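Local coordinates for second substrate binding domain of putative amino acid ABC transporter (Streptococcus pneumoniae, PDB 4OEN), which is a substrate-binding domain of a putative amino acid ABC transporter that probably captures an amino acid between two lobes and delivers it to the membrane components, at residues Ala14-Phe18 against Pro161-Tyr165; Ile92-Glu97 against Lys172-Ser178; Lys110-Asn116 against Tyr133-Phe138. All coordinates share one frame. Where two conformers were deposited one is given. Residues are numbered along the deposited sequence.

In the fold
From the N terminus, 14-18 lies in a loop of the first lobe, and the chain later enters the second lobe along strand 87-96, the source of 92-97. Contact 3 closes first, a short loop from 110-116 to 133-138. The return to 161-165 closes contact 1, which bridges the two lobes, and 172-178 then closes contact 2 on strand 87-96. Contact 3 therefore falls within the loops of both others, while contacts 1 and 2 cross. L163 of helix 160-168 packs on I92, G94 and L173, joining contact 1 to contact 2; L93 meets V112 (CD1 to CG1 4.2 Å), joining contact 2 to contact 3 within one sheet. Contacts 1 and 3 do not touch.

Contact 1 (Ala14-Phe18 against Pro161-Tyr165); sequences APFVF and PVLKY
Loop 14-18 meets one face of helical turn 161-165 without hydrogen bonds between them. A14, joined to P15 by a cis peptide bond, places its CB 4.0 Å from Y165 CE2. P15 comes nearest in backbone terms, its CA 6.3 Å from that of Y165; its CB lies 3.8 Å from Y165 CG, an off-centre CH-pi contact, and its CG is 4.1 Å from P161 CB. F16 (chi1 m) starts sideways, but its ring reaches across, CE2 4.0 Å from P161 CG. F18 (chi1 p) sets CZ 3.3 Å from Y165 OH; the two rings, centroids 5.5 Å apart, meet obliquely at 54°. Y165 takes the t rotamer, and its N hydrogen-bonds to P161 O (3.0 Å). This is a contact across the cleft between the lobes of a type II periplasmic binding protein, where relatives bind substrate. Backbone hydrogen bonds tie P15 to I28 and F18 to T26; P15 and F18 also touch helix 213-222, and P161 packs on Y87 of strand 87-96.

Contact 2 (Ile92-Glu97 against Lys172-Ser178); sequences ILGVKE and KLKTPIS
Strand 92-96 and short strand 173-174, with its following loop, run roughly antiparallel, 142° apart end to end, bordering the second lobe's sheet in this type II periplasmic binding fold. V95 and K174 form a hydrogen-bonded pair, V95 N to K174 O 3.0 Å and K174 N to V95 O 2.8 Å; K96 and L173 follow as a non-hydrogen-bonded pair (CA atoms 4.5 Å apart), and E97 N hydrogen-bonds to K172 O at 3.3 Å. Toward I92 the segments part and two waters fill in: one links L93 O (2.6 Å) to I177 N (2.8 Å), the other L93 N (2.9 Å) to I177 O (3.1 Å). On one face V95 (m) sets CG2 3.5 Å from K174 CG and 3.9 Å from P176 CD, while L93 CD2 lies 3.8 Å from I177 CD1. L173 (m, t) packs on L163 and I167 of helix 160-168. K174 (p, then all t) extends, its NZ hydrogen-bonding to S99 O and to E97 O, the latter at 3.0 Å.

Contact 3 (Lys110-Asn116 against Tyr133-Phe138); sequences KTVGVKN and YKIKTF
This is a parallel strand pair in the sheet of the second lobe, made by strands 111-115 and 134-138. Strand 111-115 has 155-159 as its other neighbour, with backbone hydrogen bonds from T111 to D154 and from G113 to A155 and M157. The axes approach to 4.5 Å at -30°, a twisted pair in unbroken register: T111 opposite K134, V112 opposite I135, G113 opposite K136, V114 opposite T137 and K115 opposite F138, CA atoms 4.5 to 5.2 Å apart. Six backbone hydrogen bonds zigzag between them: K134 N to K110 O (2.7 Å), V112 N to K134 O (2.8 Å), K136 N to V112 O (2.9 Å), V114 N to K136 O (3.0 Å), F138 N to V114 O (2.8 Å) and N116 N to F138 O (2.8 Å). On the face of V112, V114, I135 and T137, V114 (chi1 p) sets CG1 3.7 Å from I135 CG2; V112 (t) and V114 both pack on L124 of helix 119-126. Y133 OH hydrogen-bonds to L124 O, and Y133 CB lies 4.1 Å from V112 CG2. On the face of T111, K115, K134, K136 and F138, the F138 ring (chi1 m) points its edge at G113, F138 CE2 3.8 Å from G113 CA, where an ideal CB would stand only 3.1 Å from F138 CE2. Helix 141-150 covers F138 through S143, M144 and S147. Helices 119-126 and 128-131 connect the strands, making a right-handed beta-alpha-beta crossover, the building unit of the alpha/beta lobes of periplasmic binding proteins.

Contact 1 (Ala14-Phe18 against Pro161-Tyr165)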
loop_
_atom_site.group_PDB
_atom_site.type_symbol
_atom_site.label_atom_id
_atom_site.label_comp_id
_atom_site.label_asym_id
_atom_site.label_seq_id
_atom_site.Cartn_x
_atom_site.Cartn_y
_atom_site.Cartn_z
ATOM N N ALA A 14 3.999 6.381 -2.559
ATOM C CA ALA A 14 4.071 5.498 -3.721
ATOM C C ALA A 14 3.922 4.059 -3.248
ATOM O O ALA A 14 4.469 3.699 -2.207
ATOM C CB ALA A 14 5.405 5.687 -4.469
ATOM N N PRO A 15 3.212 3.214 -4.021
ATOM C CA PRO A 15 2.599 3.436 -5.336
ATOM C C PRO A 15 1.157 3.926 -5.312
ATOM O O PRO A 15 0.563 4.030 -6.382
ATOM C CB PRO A 15 2.646 2.044 -5.960
ATOM C CG PRO A 15 2.390 1.140 -4.765
ATOM C CD PRO A 15 3.138 1.799 -3.620
ATOM N N PHE A 16 0.601 4.224 -4.140
ATOM C CA PHE A 16 -0.790 4.671 -4.072
ATOM C C PHE A 16 -0.990 6.095 -4.581
ATOM O O PHE A 16 -1.944 6.375 -5.319
ATOM C CB PHE A 16 -1.308 4.522 -2.635
ATOM C CG PHE A 16 -1.296 3.107 -2.161
ATOM C CD1 PHE A 16 -2.316 2.238 -2.528
ATOM C CD2 PHE A 16 -0.239 2.618 -1.408
ATOM C CE1 PHE A 16 -2.300 0.917 -2.134
ATOM C CE2 PHE A 16 -0.215 1.292 -0.998
ATOM C CZ PHE A 16 -1.256 0.435 -1.365
ATOM N N VAL A 17 -0.089 6.996 -4.214
ATOM C CA VAL A 17 -0.195 8.369 -4.681
ATOM C C VAL A 17 1.179 8.991 -4.588
ATOM O O VAL A 17 1.855 8.893 -3.549
ATOM C CB VAL A 17 -1.263 9.171 -3.884
ATOM C CG1 VAL A 17 -1.015 9.106 -2.360
ATOM C CG2 VAL A 17 -1.332 10.631 -4.364
ATOM N N PHE A 18 1.605 9.595 -5.691
ATOM C CA PHE A 18 2.903 10.245 -5.751
ATOM C C PHE A 18 2.972 11.170 -6.957
ATOM O O PHE A 18 2.133 11.098 -7.861
ATOM C CB PHE A 18 4.036 9.207 -5.792
ATOM C CG PHE A 18 3.953 8.253 -6.958
ATOM C CD1 PHE A 18 4.774 8.420 -8.058
ATOM C CD2 PHE A 18 3.055 7.190 -6.942
ATOM C CE1 PHE A 18 4.700 7.547 -9.132
ATOM C CE2 PHE A 18 2.978 6.310 -8.014
ATOM C CZ PHE A 18 3.801 6.489 -9.102
ATOM N N PRO A 161 3.296 -3.770 -1.461
ATOM C CA PRO A 161 3.155 -2.831 -2.586
ATOM C C PRO A 161 4.416 -2.006 -2.849
ATOM O O PRO A 161 4.674 -1.610 -3.981
ATOM C CB PRO A 161 1.988 -1.935 -2.150
ATOM C CG PRO A 161 1.868 -2.117 -0.670
ATOM C CD PRO A 161 2.312 -3.515 -0.394
ATOM N N VAL A 162 5.209 -1.775 -1.808
ATOM C CA VAL A 162 6.452 -1.023 -1.968
ATOM C C VAL A 162 7.475 -1.847 -2.726
ATOM O O VAL A 162 8.098 -1.376 -3.691
ATOM C CB VAL A 162 7.023 -0.595 -0.592
ATOM C CG1 VAL A 162 8.429 -0.041 -0.741
ATOM C CG2 VAL A 162 6.112 0.433 0.053
ATOM N N LEU A 163 7.625 -3.096 -2.307
ATOM C CA LEU A 163 8.550 -3.999 -2.969
ATOM C C LEU A 163 8.125 -4.274 -4.408
ATOM O O LEU A 163 8.959 -4.216 -5.311
ATOM C CB LEU A 163 8.669 -5.308 -2.203
ATOM C CG LEU A 163 9.986 -5.531 -1.464
ATOM C CD1 LEU A 163 9.906 -6.806 -0.628
ATOM C CD2 LEU A 163 11.135 -5.591 -2.469
ATOM N N LYS A 164 6.844 -4.563 -4.644
ATOM C CA LYS A 164 6.377 -4.857 -5.999
ATOM C C LYS A 164 6.500 -3.637 -6.915
ATOM O O LYS A 164 6.783 -3.766 -8.100
ATOM C CB LYS A 164 4.922 -5.343 -5.985
ATOM C CG LYS A 164 4.716 -6.743 -5.415
ATOM C CD LYS A 164 4.892 -7.822 -6.467
ATOM C CE LYS A 164 4.459 -9.183 -5.938
ATOM N NZ LYS A 164 2.993 -9.266 -5.676
ATOM N N TYR A 165 6.268 -2.445 -6.367
ATOM C CA TYR A 165 6.405 -1.236 -7.175
ATOM C C TYR A 165 7.852 -1.075 -7.609
ATOM O O TYR A 165 8.139 -0.778 -8.763
ATOM C CB TYR A 165 5.936 0.010 -6.400
ATOM C CG TYR A 165 6.151 1.306 -7.140
ATOM C CD1 TYR A 165 5.552 1.530 -8.357
ATOM C CD2 TYR A 165 6.953 2.317 -6.603
ATOM C CE1 TYR A 165 5.737 2.708 -9.052
ATOM C CE2 TYR A 165 7.150 3.508 -7.286
ATOM C CZ TYR A 165 6.535 3.698 -8.514
ATOM O OH TYR A 165 6.710 4.865 -9.227
#

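Contact 2 (Ile92-Glu97 against Lys172-Ser178)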
loop_
_atom_site.group_PDB
_atom_site.type_symbol
_atom_site.label_atom_id
_atom_site.label_comp_id
_atom_site.label_asym_id
_atom_site.label_seq_id
_atom_site.Cartn_x
_atom_site.Cartn_y
_atom_site.Cartn_z
ATOM N N ILE A 92 6.013 -9.052 2.908
ATOM C CA ILE A 92 6.545 -10.068 1.998
ATOM C C ILE A 92 8.061 -10.068 2.034
ATOM O O ILE A 92 8.697 -9.046 2.292
ATOM C CB ILE A 92 6.012 -9.824 0.552
ATOM C CG1 ILE A 92 6.160 -11.062 -0.323
ATOM C CG2 ILE A 92 6.672 -8.617 -0.097
ATOM C CD1 ILE A 92 5.386 -10.933 -1.634
ATOM N N LEU A 93 8.642 -11.239 1.813
ATOM C CA LEU A 93 10.092 -11.365 1.751
ATOM C C LEU A 93 10.645 -10.881 0.405
ATOM O O LEU A 93 10.081 -11.175 -0.655
ATOM C CB LEU A 93 10.509 -12.830 1.973
ATOM C CG LEU A 93 11.987 -13.022 2.325
ATOM C CD1 LEU A 93 12.231 -12.750 3.806
ATOM C CD2 LEU A 93 12.464 -14.425 1.927
ATOM N N GLY A 94 11.767 -10.171 0.443
ATOM C CA GLY A 94 12.459 -9.754 -0.776
ATOM C C GLY A 94 13.880 -10.286 -0.785
ATOM O O GLY A 94 14.539 -10.274 0.254
ATOM N N VAL A 95 14.340 -10.788 -1.933
ATOM C CA VAL A 95 15.732 -11.203 -2.114
ATOM C C VAL A 95 16.262 -10.763 -3.481
ATOM O O VAL A 95 15.489 -10.400 -4.373
ATOM C CB VAL A 95 15.899 -12.747 -1.974
ATOM C CG1 VAL A 95 15.527 -13.214 -0.575
ATOM C CG2 VAL A 95 15.074 -13.490 -3.037
ATOM N N LYS A 96 17.582 -10.775 -3.654
ATOM C CA LYS A 96 18.157 -10.532 -4.973
ATOM C C LYS A 96 17.762 -11.623 -5.960
ATOM O O LYS A 96 17.469 -12.757 -5.569
ATOM C CB LYS A 96 19.676 -10.426 -4.887
ATOM C CG LYS A 96 20.130 -9.325 -3.945
ATOM C CD LYS A 96 21.649 -9.213 -3.923
ATOM C CE LYS A 96 22.194 -8.728 -5.253
ATOM N NZ LYS A 96 23.680 -8.620 -5.225
ATOM N N GLU A 97 17.796 -11.280 -7.221
ATOM C CA GLU A 97 17.443 -12.194 -8.265
ATOM C C GLU A 97 18.149 -13.512 -8.180
ATOM O O GLU A 97 17.608 -14.516 -8.487
ATOM C CB GLU A 97 17.812 -11.561 -9.586
ATOM C CG GLU A 97 16.925 -10.391 -9.862
ATOM C CD GLU A 97 15.689 -10.806 -10.595
ATOM O OE1 GLU A 97 15.288 -11.948 -10.473
ATOM O OE2 GLU A 97 15.142 -9.982 -11.322
ATOM N N LYS A 172 16.112 -5.293 -9.486
ATOM C CA LYS A 172 16.343 -6.707 -9.720
ATOM C C LYS A 172 16.193 -7.501 -8.433
ATOM O O LYS A 172 17.138 -8.139 -7.972
ATOM C CB LYS A 172 17.731 -6.921 -10.335
ATOM C CG LYS A 172 17.923 -6.181 -11.645
ATOM C CD LYS A 172 16.983 -6.694 -12.728
ATOM C CE LYS A 172 17.469 -8.017 -13.311
ATOM N NZ LYS A 172 16.682 -8.425 -14.515
ATOM N N LEU A 173 14.997 -7.448 -7.861
ATOM C CA LEU A 173 14.675 -8.205 -6.662
ATOM C C LEU A 173 13.563 -9.174 -7.000
ATOM O O LEU A 173 12.925 -9.044 -8.044
ATOM C CB LEU A 173 14.242 -7.281 -5.511
ATOM C CG LEU A 173 15.292 -6.238 -5.138
ATOM C CD1 LEU A 173 14.738 -5.257 -4.112
ATOM C CD2 LEU A 173 16.520 -6.925 -4.604
ATOM N N LYS A 174 13.329 -10.144 -6.125
ATOM C CA LYS A 174 12.242 -11.086 -6.347
ATOM C C LYS A 174 11.556 -11.430 -5.033
ATOM O O LYS A 174 12.092 -11.170 -3.948
ATOM C CB LYS A 174 12.762 -12.342 -7.052
ATOM C CG LYS A 174 13.775 -13.111 -6.250
ATOM C CD LYS A 174 14.241 -14.317 -7.055
ATOM C CE LYS A 174 15.203 -15.183 -6.263
ATOM N NZ LYS A 174 15.624 -16.357 -7.099
ATOM N N THR A 175 10.355 -11.983 -5.144
ATOM C CA THR A 175 9.521 -12.316 -4.001
ATOM C C THR A 175 9.125 -13.783 -4.115
ATOM O O THR A 175 8.085 -14.119 -4.690
ATOM C CB THR A 175 8.276 -11.424 -3.933
ATOM O OG1 THR A 175 7.616 -11.444 -5.203
ATOM C CG2 THR A 175 8.669 -9.978 -3.608
ATOM N N PRO A 176 9.973 -14.669 -3.584
ATOM C CA PRO A 176 9.791 -16.111 -3.786
ATOM C C PRO A 176 8.711 -16.751 -2.902
ATOM O O PRO A 176 8.351 -17.925 -3.141
ATOM C CB PRO A 176 11.168 -16.672 -3.444
ATOM C CG PRO A 176 11.722 -15.710 -2.440
ATOM C CD PRO A 176 11.231 -14.360 -2.879
ATOM N N ILE A 177 8.222 -16.008 -1.907
ATOM C CA ILE A 177 7.206 -16.513 -0.979
ATOM C C ILE A 177 5.989 -15.598 -0.933
ATOM O O ILE A 177 6.136 -14.375 -0.815
ATOM C CB ILE A 177 7.776 -16.651 0.444
ATOM C CG1 ILE A 177 9.098 -17.427 0.426
ATOM C CG2 ILE A 177 6.762 -17.333 1.365
ATOM C CD1 ILE A 177 9.931 -17.211 1.695
ATOM N N SER A 178 4.786 -16.171 -1.015
ATOM C CA SER A 178 3.580 -15.350 -0.932
ATOM C C SER A 178 3.576 -14.536 0.358
ATOM O O SER A 178 4.091 -14.976 1.385
ATOM C CB SER A 178 2.314 -16.204 -1.010
ATOM O OG SER A 178 2.146 -16.971 0.166
HETATM O O HOH W 1 8.661 -13.358 -1.076
HETATM O O HOH W 2 6.816 -13.495 2.061
HETATM O O HOH W 3 12.919 -9.026 -10.671
#

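Contact 3 (Lys110-Asn116 against Tyr133-Phe138)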
loop_
_atom_site.group_PDB
_atom_site.type_symbol
_atom_site.label_atom_id
_atom_site.label_comp_id
_atom_site.label_asym_id
_atom_site.label_seq_id
_atom_site.Cartn_x
_atom_site.Cartn_y
_atom_site.Cartn_z
ATOM N N LYS A 110 20.332 -17.726 8.332
ATOM C CA LYS A 110 20.523 -16.547 7.499
ATOM C C LYS A 110 20.157 -15.274 8.260
ATOM O O LYS A 110 19.596 -15.322 9.358
ATOM C CB LYS A 110 19.657 -16.626 6.234
ATOM C CG LYS A 110 19.804 -17.876 5.417
ATOM C CD LYS A 110 21.158 -17.955 4.783
ATOM C CE LYS A 110 21.249 -19.135 3.810
ATOM N NZ LYS A 110 22.665 -19.298 3.389
ATOM N N THR A 111 20.439 -14.130 7.656
ATOM C CA THR A 111 20.124 -12.857 8.291
ATOM C C THR A 111 19.148 -12.076 7.427
ATOM O O THR A 111 19.393 -11.870 6.239
ATOM C CB THR A 111 21.375 -12.016 8.530
ATOM O OG1 THR A 111 22.246 -12.697 9.440
ATOM C CG2 THR A 111 20.995 -10.668 9.116
ATOM N N VAL A 112 18.041 -11.660 8.031
ATOM C CA VAL A 112 16.999 -10.920 7.325
ATOM C C VAL A 112 16.956 -9.476 7.813
ATOM O O VAL A 112 16.892 -9.251 9.009
ATOM C CB VAL A 112 15.611 -11.554 7.529
ATOM C CG1 VAL A 112 14.573 -10.780 6.716
ATOM C CG2 VAL A 112 15.621 -13.034 7.112
ATOM N N GLY A 113 17.003 -8.514 6.888
ATOM C CA GLY A 113 16.842 -7.105 7.216
ATOM C C GLY A 113 15.390 -6.667 7.330
ATOM O O GLY A 113 14.503 -7.206 6.658
ATOM N N VAL A 114 15.145 -5.678 8.186
ATOM C CA VAL A 114 13.800 -5.147 8.346
ATOM C C VAL A 114 13.870 -3.716 8.873
ATOM O O VAL A 114 14.852 -3.339 9.516
ATOM C CB VAL A 114 12.955 -6.036 9.283
ATOM C CG1 VAL A 114 13.340 -5.850 10.746
ATOM C CG2 VAL A 114 11.456 -5.801 9.065
ATOM N N LYS A 115 12.854 -2.918 8.559
ATOM C CA LYS A 115 12.818 -1.539 9.063
ATOM C C LYS A 115 12.178 -1.506 10.441
ATOM O O LYS A 115 11.153 -2.157 10.688
ATOM C CB LYS A 115 12.059 -0.624 8.101
ATOM C CG LYS A 115 12.785 -0.435 6.783
ATOM C CD LYS A 115 11.836 -0.012 5.660
ATOM C CE LYS A 115 11.120 1.279 5.942
ATOM N NZ LYS A 115 10.233 1.654 4.791
ATOM N N ASN A 116 12.806 -0.769 11.342
ATOM C CA ASN A 116 12.296 -0.668 12.701
ATOM C C ASN A 116 10.916 -0.024 12.750
ATOM O O ASN A 116 10.655 0.953 12.043
ATOM C CB ASN A 116 13.253 0.142 13.555
ATOM C CG ASN A 116 12.884 0.099 15.010
ATOM O OD1 ASN A 116 12.719 -0.980 15.569
ATOM N ND2 ASN A 116 12.726 1.267 15.627
ATOM N N TYR A 133 16.215 -17.610 11.792
ATOM C CA TYR A 133 17.029 -16.589 11.143
ATOM C C TYR A 133 17.461 -15.552 12.159
ATOM O O TYR A 133 16.901 -15.471 13.254
ATOM C CB TYR A 133 16.272 -15.908 9.987
ATOM C CG TYR A 133 14.846 -15.527 10.327
ATOM C CD1 TYR A 133 14.564 -14.434 11.151
ATOM C CD2 TYR A 133 13.784 -16.277 9.845
ATOM C CE1 TYR A 133 13.267 -14.107 11.472
ATOM C CE2 TYR A 133 12.475 -15.953 10.159
ATOM C CZ TYR A 133 12.224 -14.867 10.975
ATOM O OH TYR A 133 10.921 -14.559 11.289
ATOM N N LYS A 134 18.489 -14.793 11.803
ATOM C CA LYS A 134 18.841 -13.574 12.530
ATOM C C LYS A 134 18.124 -12.393 11.894
ATOM O O LYS A 134 17.777 -12.425 10.714
ATOM C CB LYS A 134 20.351 -13.347 12.503
ATOM C CG LYS A 134 21.174 -14.425 13.189
ATOM C CD LYS A 134 22.660 -14.182 12.970
ATOM C CE LYS A 134 23.516 -15.134 13.798
ATOM N NZ LYS A 134 23.152 -16.558 13.564
ATOM N N ILE A 135 17.895 -11.352 12.683
ATOM C CA ILE A 135 17.263 -10.140 12.183
ATOM C C ILE A 135 18.247 -8.992 12.321
ATOM O O ILE A 135 18.857 -8.814 13.380
ATOM C CB ILE A 135 15.974 -9.801 12.956
ATOM C CG1 ILE A 135 14.945 -10.910 12.803
ATOM C CG2 ILE A 135 15.391 -8.462 12.481
ATOM C CD1 ILE A 135 13.687 -10.684 13.660
ATOM N N LYS A 136 18.427 -8.238 11.246
ATOM C CA LYS A 136 19.175 -6.992 11.310
ATOM C C LYS A 136 18.192 -5.855 11.080
ATOM O O LYS A 136 17.469 -5.817 10.086
ATOM C CB LYS A 136 20.313 -6.958 10.291
ATOM C CG LYS A 136 21.121 -5.670 10.344
ATOM C CD LYS A 136 22.390 -5.769 9.519
ATOM C CE LYS A 136 23.168 -4.460 9.552
ATOM N NZ LYS A 136 23.478 -4.028 10.948
ATOM N N THR A 137 18.161 -4.934 12.031
ATOM C CA THR A 137 17.194 -3.847 12.027
ATOM C C THR A 137 17.766 -2.558 11.464
ATOM O O THR A 137 18.883 -2.153 11.805
ATOM C CB THR A 137 16.700 -3.616 13.447
ATOM O OG1 THR A 137 16.254 -4.873 13.972
ATOM C CG2 THR A 137 15.570 -2.594 13.482
ATOM N N PHE A 138 16.982 -1.920 10.605
ATOM C CA PHE A 138 17.379 -0.684 9.954
ATOM C C PHE A 138 16.436 0.470 10.248
ATOM O O PHE A 138 15.231 0.296 10.400
ATOM C CB PHE A 138 17.457 -0.893 8.445
ATOM C CG PHE A 138 18.508 -1.860 8.036
ATOM C CD1 PHE A 138 19.782 -1.420 7.725
ATOM C CD2 PHE A 138 18.232 -3.217 7.973
ATOM C CE1 PHE A 138 20.754 -2.315 7.334
ATOM C CE2 PHE A 138 19.205 -4.116 7.592
ATOM C CZ PHE A 138 20.462 -3.669 7.266
#